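Local structure of Lmo2184 protein (Listeria monocytogenes serovar 1/2a, 5JOQ) at residues H185-I188 with G189-K193; T121-A124 with S125-E129; L280-M283 with E284-Y288. The protein probably binds heme at the cell surface as the lipid-anchored substrate-binding component of an ABC transporter for iron uptake. All coordinates share one frame; numbering follows the deposited sequence. Where two conformers were deposited one is given.

How the interactions relate
The three contacts are short pieces of three helices, 123-136, 187-194 and 276-288, in a binding protein whose two lobes are joined by the long helix 140-161; the middle one, 187-194, touches the other two. Interactions 1 and 2 are N-terminal first turns facing each other, centres about 11 Å apart: D190 OD2 of interaction 1 lies 2.9 Å from I123 N of interaction 2, a probable hydrogen bond. Interaction 3, in the last helix, is centred about 13 Å from interaction 1 and packs on it, with V192 CG2 3.8 Å from M283 CE and L191 O 3.5 Å from L280 CD1. Interactions 2 and 3 do not touch; their nearest atoms are about 5 Å apart.

Interaction 1 of 3, residues H185-I188 with G189-K193; sequences HAYI and GDLVK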
loop_
_atom_site.group_PDB
_atom_site.type_symbol
_atom_site.label_atom_id
_atom_site.label_comp_id
_atom_site.label_asym_id
_atom_site.label_seq_id
_atom_site.Cartn_x
_atom_site.Cartn_y
_atom_site.Cartn_z
ATOM N N HIS A 185 9.802 19.252 15.537
ATOM C CA HIS A 185 9.623 20.193 14.422
ATOM C C HIS A 185 8.683 19.695 13.340
ATOM O O HIS A 185 8.363 20.470 12.411
ATOM C CB HIS A 185 10.971 20.563 13.772
ATOM C CG HIS A 185 11.958 21.106 14.755
ATOM N ND1 HIS A 185 11.742 22.272 15.459
ATOM C CD2 HIS A 185 13.150 20.628 15.175
ATOM C CE1 HIS A 185 12.760 22.489 16.276
ATOM N NE2 HIS A 185 13.639 21.513 16.108
ATOM N N ALA A 186 8.240 18.447 13.416
ATOM C CA ALA A 186 7.245 17.909 12.499
ATOM C C ALA A 186 5.889 17.842 13.194
ATOM O O ALA A 186 5.803 17.885 14.420
ATOM C CB ALA A 186 7.654 16.507 12.002
ATOM N N TYR A 187 4.826 17.689 12.390
ATOM C CA TYR A 187 3.470 17.807 12.936
ATOM C C TYR A 187 3.171 16.745 13.997
ATOM O O TYR A 187 2.585 17.048 15.044
ATOM C CB TYR A 187 2.459 17.724 11.791
ATOM C CG TYR A 187 1.010 17.487 12.240
ATOM C CD1 TYR A 187 0.342 18.421 13.050
ATOM C CD2 TYR A 187 0.316 16.352 11.826
ATOM C CE1 TYR A 187 -0.980 18.233 13.450
ATOM C CE2 TYR A 187 -1.009 16.150 12.206
ATOM C CZ TYR A 187 -1.651 17.097 13.002
ATOM O OH TYR A 187 -2.949 16.900 13.374
ATOM N N ILE A 188 3.534 15.485 13.740
ATOM C CA ILE A 188 3.255 14.477 14.758
ATOM C C ILE A 188 4.074 14.769 16.011
ATOM O O ILE A 188 3.608 14.536 17.126
ATOM C CB ILE A 188 3.536 13.050 14.254
ATOM C CG1 ILE A 188 2.694 12.712 13.012
ATOM C CG2 ILE A 188 3.301 12.005 15.403
ATOM C CD1 ILE A 188 1.241 12.681 13.272
ATOM N N GLY A 189 5.298 15.283 15.864
ATOM C CA GLY A 189 6.038 15.755 17.042
ATOM C C GLY A 189 5.328 16.881 17.781
ATOM O O GLY A 189 5.366 16.955 19.023
ATOM N N ASP A 190 4.697 17.791 17.031
ATOM C CA ASP A 190 3.927 18.860 17.662
ATOM C C ASP A 190 2.747 18.298 18.467
ATOM O O ASP A 190 2.442 18.785 19.561
ATOM C CB ASP A 190 3.438 19.842 16.592
ATOM C CG ASP A 190 2.973 21.151 17.177
ATOM O OD1 ASP A 190 3.701 21.692 18.043
ATOM O OD2 ASP A 190 1.896 21.639 16.805
ATOM N N LEU A 191 2.063 17.273 17.940
ATOM C CA LEU A 191 0.949 16.682 18.696
ATOM C C LEU A 191 1.435 16.079 20.005
ATOM O O LEU A 191 0.804 16.257 21.057
ATOM C CB LEU A 191 0.238 15.603 17.861
ATOM C CG LEU A 191 -0.462 16.085 16.592
ATOM C CD1 LEU A 191 -0.976 14.828 15.872
ATOM C CD2 LEU A 191 -1.684 16.927 17.004
ATOM N N VAL A 192 2.546 15.331 19.955
ATOM C CA VAL A 192 3.101 14.750 21.172
ATOM C C VAL A 192 3.427 15.849 22.179
ATOM O O VAL A 192 3.097 15.747 23.366
ATOM C CB VAL A 192 4.343 13.907 20.845
ATOM C CG1 VAL A 192 5.094 13.540 22.139
ATOM C CG2 VAL A 192 3.933 12.601 20.094
ATOM N N LYS A 193 4.078 16.920 21.710
ATOM C CA LYS A 193 4.441 18.028 22.593
ATOM C C LYS A 193 3.208 18.641 23.243
ATOM O O LYS A 193 3.185 18.905 24.453
ATOM C CB LYS A 193 5.198 19.101 21.797
ATOM C CG LYS A 193 5.652 20.317 22.657
ATOM C CD LYS A 193 6.401 21.395 21.828
ATOM C CE LYS A 193 5.430 22.417 21.208
ATOM N NZ LYS A 193 6.097 23.578 20.492
#
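The first turn of helix 187-194, with A186 at its N-cap position, is closed by A186 O accepting from D190 N at 2.8 Å. Y187 O then accepts from L191 N and I188 O from V192 N; the latter bond is the straightest of the three, its N-H...O angle being 167°. Y187 and L191, four residues apart, form a CH-pi contact: L191 CD1 sits 4.1 Å from the ring centroid, only 28° off the normal and therefore over the face. CG of the same leucine stands 3.8 Å above the ring plane, displaced toward the rim. CG of Y187 is anti to the backbone N (chi1 166°), and the ring leans forward toward the next turn, although its CB starts away from it. L191 also meets a second side chain, since its CD1 is 4.0 Å from I188 CD1. The polar end of D190 turns elsewhere: OD2 accepts from I123 N at the start of helix 123-136. Around this turn, Y187 and L191 pack against I123 and against A279 of helix 276-288, while I188 and V192 rest on I171 of strand 168-173.

Interaction 2 of 3, residues T121-A124 with S125-E129; sequences TSIA and SMQTE
S122 and S125 meet at the start of helix 123-136, where S122 occupies the N-cap position. From CB of S122, which is 4.2 Å from S125 N, the chain turns to place OG between the backbone N and the carbonyl carbon (chi1 64°). That torsion brings OG to 3.0 Å from S125 N, and the N-H...O angle of 159° identifies a capping bond. The same oxygen lies 3.3 Å from S125 CB and has a weak, unsettled approach from S125 OG at 3.2 Å. The backbone of S122 adds a further bond, its O accepting from M126 N, so this residue uses both side chain and carbonyl to receive N-H groups of the first turn. One residue on, I123 O accepts from Q127 N at 2.8 Å. The side chains of I123 and Q127 run side by side, CG2 of the isoleucine 3.9 Å from OE1 of the glutamine, whose NE2 is hydrogen-bonded to T151 OG1 of helix 140-161. A124 O accepts from T128 N and also from a water that donates at 2.8 Å. Two of the first-turn amides, S125 N and I123 N, are thus met by a serine hydroxyl and the carboxylate of D190, and a negative carboxylate beside the helix N-terminus would be expected to interact favourably with the helix dipole.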
loop_
_atom_site.group_PDB
_atom_site.type_symbol
_atom_site.label_atom_id
_atom_site.label_comp_id
_atom_site.label_asym_id
_atom_site.label_seq_id
_atom_site.Cartn_x
_atom_site.Cartn_y
_atom_site.Cartn_z
ATOM N N THR A 121 3.560 22.302 9.319
ATOM C CA THR A 121 4.415 21.451 10.154
ATOM C C THR A 121 4.092 21.542 11.647
ATOM O O THR A 121 4.661 20.771 12.415
ATOM C CB THR A 121 5.897 21.787 9.939
ATOM O OG1 THR A 121 6.135 23.190 10.216
ATOM C CG2 THR A 121 6.295 21.490 8.455
ATOM N N SER A 122 3.223 22.466 12.075
ATOM C CA SER A 122 2.698 22.486 13.439
ATOM C C SER A 122 1.260 22.992 13.393
ATOM O O SER A 122 0.818 23.579 12.403
ATOM C CB SER A 122 3.552 23.389 14.367
ATOM O OG SER A 122 3.497 24.755 13.942
ATOM N N ILE A 123 0.523 22.791 14.486
ATOM C CA ILE A 123 -0.815 23.384 14.539
ATOM C C ILE A 123 -0.719 24.906 14.508
ATOM O O ILE A 123 -1.483 25.569 13.806
ATOM C CB ILE A 123 -1.581 22.883 15.784
ATOM C CG1 ILE A 123 -1.808 21.341 15.683
ATOM C CG2 ILE A 123 -2.938 23.644 15.949
ATOM C CD1 ILE A 123 -2.549 20.762 16.916
ATOM N N ALA A 124 0.210 25.481 15.282
ATOM C CA ALA A 124 0.344 26.940 15.324
ATOM C C ALA A 124 0.658 27.509 13.942
ATOM O O ALA A 124 0.130 28.565 13.560
ATOM C CB ALA A 124 1.426 27.339 16.324
ATOM N N SER A 125 1.551 26.849 13.190
ATOM C CA SER A 125 1.843 27.341 11.850
ATOM C C SER A 125 0.618 27.236 10.968
ATOM O O SER A 125 0.325 28.165 10.211
ATOM C CB SER A 125 3.027 26.579 11.233
ATOM O OG SER A 125 4.260 27.036 11.843
ATOM N N MET A 126 -0.127 26.119 11.061
ATOM C CA MET A 126 -1.378 26.015 10.298
ATOM C C MET A 126 -2.338 27.153 10.651
ATOM O O MET A 126 -2.991 27.726 9.770
ATOM C CB MET A 126 -2.060 24.649 10.560
ATOM C CG MET A 126 -3.356 24.485 9.763
ATOM S SD MET A 126 -4.211 22.916 10.084
ATOM C CE MET A 126 -4.698 23.141 11.822
ATOM N N GLN A 127 -2.464 27.473 11.944
ATOM C CA GLN A 127 -3.363 28.557 12.338
ATOM C C GLN A 127 -2.918 29.910 11.779
ATOM O O GLN A 127 -3.757 30.722 11.379
ATOM C CB GLN A 127 -3.485 28.616 13.857
ATOM C CG GLN A 127 -4.223 27.372 14.418
ATOM C CD GLN A 127 -4.553 27.593 15.872
ATOM O OE1 GLN A 127 -3.710 27.391 16.742
ATOM N NE2 GLN A 127 -5.782 28.046 16.146
ATOM N N THR A 128 -1.612 30.189 11.750
ATOM C CA THR A 128 -1.169 31.431 11.097
ATOM C C THR A 128 -1.521 31.425 9.605
ATOM O O THR A 128 -1.908 32.466 9.032
ATOM C CB THR A 128 0.337 31.609 11.291
ATOM O OG1 THR A 128 0.617 31.781 12.696
ATOM C CG2 THR A 128 0.877 32.840 10.487
ATOM N N GLU A 129 -1.388 30.263 8.947
ATOM C CA GLU A 129 -1.753 30.181 7.531
ATOM C C GLU A 129 -3.244 30.415 7.341
ATOM O O GLU A 129 -3.655 31.086 6.388
ATOM C CB GLU A 129 -1.357 28.831 6.931
ATOM C CG GLU A 129 0.159 28.587 6.915
ATOM C CD GLU A 129 0.963 29.490 5.959
ATOM O OE1 GLU A 129 0.403 30.406 5.313
ATOM O OE2 GLU A 129 2.190 29.270 5.888
HETATM O O HOH W 1 -0.433 30.400 15.530
#

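Interaction 3 of 3, residues L280-M283 with E284-Y288; sequences LKEM and EKMLY
Residues E282 and K285, M283 and L287 meet across successive turns of the alpha-helix 276-288, near the C-terminus of the chain. The backbone bonds are those of a regular helix: E284 N to L280 O, K285 N to K281 O, M286 N to E282 O and L287 N to M283 O, at 3.0 to 3.2 Å. The electrostatic contact is an i to i+3 salt bridge, E282 OE1 to K285 NZ at 3.6 Å. A bend in the glutamate at chi2 (55°) returns its carboxylate toward the lysine, whose extended chain passes CD 3.9 Å from the same OE1. The stronger partner of K285 NZ is E84 of the second subunit, so the ammonium group has two carboxylate partners and links this helix to a neighbouring copy. The apolar contacts centre on M283. Its chain, bent at chi2 and chi3, reaches L225 of strand 223-227 and V192 of helix 187-194, while L287 packs on I223 of that strand. Within the helix, M283 and L287 meet through CG and CD1 at 4.1 Å. M286, bent at chi3, brings its methyl CE to 3.8 Å from M283 CA and 3.5 Å from E282 O.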
loop_
_atom_site.group_PDB
_atom_site.type_symbol
_atom_site.label_atom_id
_atom_site.label_comp_id
_atom_site.label_asym_id
_atom_site.label_seq_id
_atom_site.Cartn_x
_atom_site.Cartn_y
_atom_site.Cartn_z
ATOM N N LEU A 280 -5.275 15.222 18.524
ATOM C CA LEU A 280 -4.713 15.561 19.828
ATOM C C LEU A 280 -5.426 14.815 20.955
ATOM O O LEU A 280 -4.796 14.414 21.941
ATOM C CB LEU A 280 -4.791 17.075 20.042
ATOM C CG LEU A 280 -3.976 17.640 21.190
ATOM C CD1 LEU A 280 -2.503 17.286 21.029
ATOM C CD2 LEU A 280 -4.183 19.175 21.281
ATOM N N LYS A 281 -6.740 14.623 20.839
ATOM C CA LYS A 281 -7.473 13.900 21.878
ATOM C C LYS A 281 -7.101 12.421 21.891
ATOM O O LYS A 281 -7.054 11.785 22.958
ATOM C CB LYS A 281 -8.971 14.044 21.648
ATOM C CG LYS A 281 -9.524 15.438 21.883
ATOM C CD LYS A 281 -11.025 15.553 21.508
ATOM C CE LYS A 281 -11.423 17.031 21.269
ATOM N NZ LYS A 281 -12.497 17.229 20.233
ATOM N N GLU A 282 -6.923 11.834 20.706
ATOM C CA GLU A 282 -6.464 10.450 20.636
ATOM C C GLU A 282 -5.036 10.333 21.183
ATOM O O GLU A 282 -4.706 9.365 21.885
ATOM C CB GLU A 282 -6.578 9.963 19.186
ATOM C CG GLU A 282 -6.561 8.484 19.001
ATOM C CD GLU A 282 -7.632 7.801 19.842
ATOM O OE1 GLU A 282 -8.797 8.296 19.921
ATOM O OE2 GLU A 282 -7.264 6.795 20.470
ATOM N N MET A 283 -4.197 11.348 20.935
ATOM C CA MET A 283 -2.841 11.340 21.479
ATOM C C MET A 283 -2.868 11.336 22.994
ATOM O O MET A 283 -2.113 10.597 23.638
ATOM C CB MET A 283 -2.052 12.549 20.954
ATOM C CG MET A 283 -0.598 12.565 21.411
ATOM S SD MET A 283 0.394 11.226 20.748
ATOM C CE MET A 283 0.410 11.590 18.968
ATOM N N GLU A 284 -3.752 12.138 23.585
ATOM C CA GLU A 284 -3.849 12.193 25.038
ATOM C C GLU A 284 -4.240 10.833 25.608
ATOM O O GLU A 284 -3.726 10.424 26.653
ATOM C CB GLU A 284 -4.843 13.288 25.451
ATOM C CG GLU A 284 -4.911 13.488 26.932
ATOM C CD GLU A 284 -6.044 14.424 27.371
ATOM O OE1 GLU A 284 -6.653 15.130 26.517
ATOM O OE2 GLU A 284 -6.317 14.425 28.592
ATOM N N LYS A 285 -5.116 10.093 24.911
ATOM C CA LYS A 285 -5.507 8.762 25.381
ATOM C C LYS A 285 -4.329 7.801 25.383
ATOM O O LYS A 285 -4.137 7.042 26.346
ATOM C CB LYS A 285 -6.626 8.194 24.510
ATOM C CG LYS A 285 -7.976 8.861 24.714
ATOM C CD LYS A 285 -9.056 8.226 23.848
ATOM C CE LYS A 285 -10.280 9.133 23.780
ATOM N NZ LYS A 285 -11.105 8.857 22.570
ATOM N N MET A 286 -3.527 7.829 24.320
ATOM C CA MET A 286 -2.379 6.928 24.223
ATOM C C MET A 286 -1.307 7.251 25.251
ATOM O O MET A 286 -0.670 6.343 25.790
ATOM C CB MET A 286 -1.785 7.014 22.821
ATOM C CG MET A 286 -2.559 6.203 21.795
ATOM S SD MET A 286 -1.847 6.360 20.145
ATOM C CE MET A 286 -2.230 8.034 19.741
ATOM N N LEU A 287 -1.051 8.543 25.497
ATOM C CA LEU A 287 0.052 8.915 26.378
ATOM C C LEU A 287 -0.263 8.642 27.839
ATOM O O LEU A 287 0.653 8.395 28.624
ATOM C CB LEU A 287 0.403 10.398 26.197
ATOM C CG LEU A 287 0.967 10.776 24.826
ATOM C CD1 LEU A 287 1.521 12.239 24.875
ATOM C CD2 LEU A 287 2.016 9.758 24.405
ATOM N N TYR A 288 -1.535 8.709 28.236
ATOM C CA TYR A 288 -1.893 8.592 29.654
ATOM C C TYR A 288 -2.849 7.456 29.989
ATOM O O TYR A 288 -2.864 7.026 31.146
ATOM C CB TYR A 288 -2.503 9.906 30.173
ATOM C CG TYR A 288 -1.586 11.071 29.892
ATOM C CD1 TYR A 288 -0.492 11.333 30.713
ATOM C CD2 TYR A 288 -1.794 11.882 28.781
ATOM C CE1 TYR A 288 0.388 12.375 30.439
ATOM C CE2 TYR A 288 -0.915 12.918 28.477
ATOM C CZ TYR A 288 0.168 13.168 29.317
ATOM O OH TYR A 288 1.056 14.190 29.008
#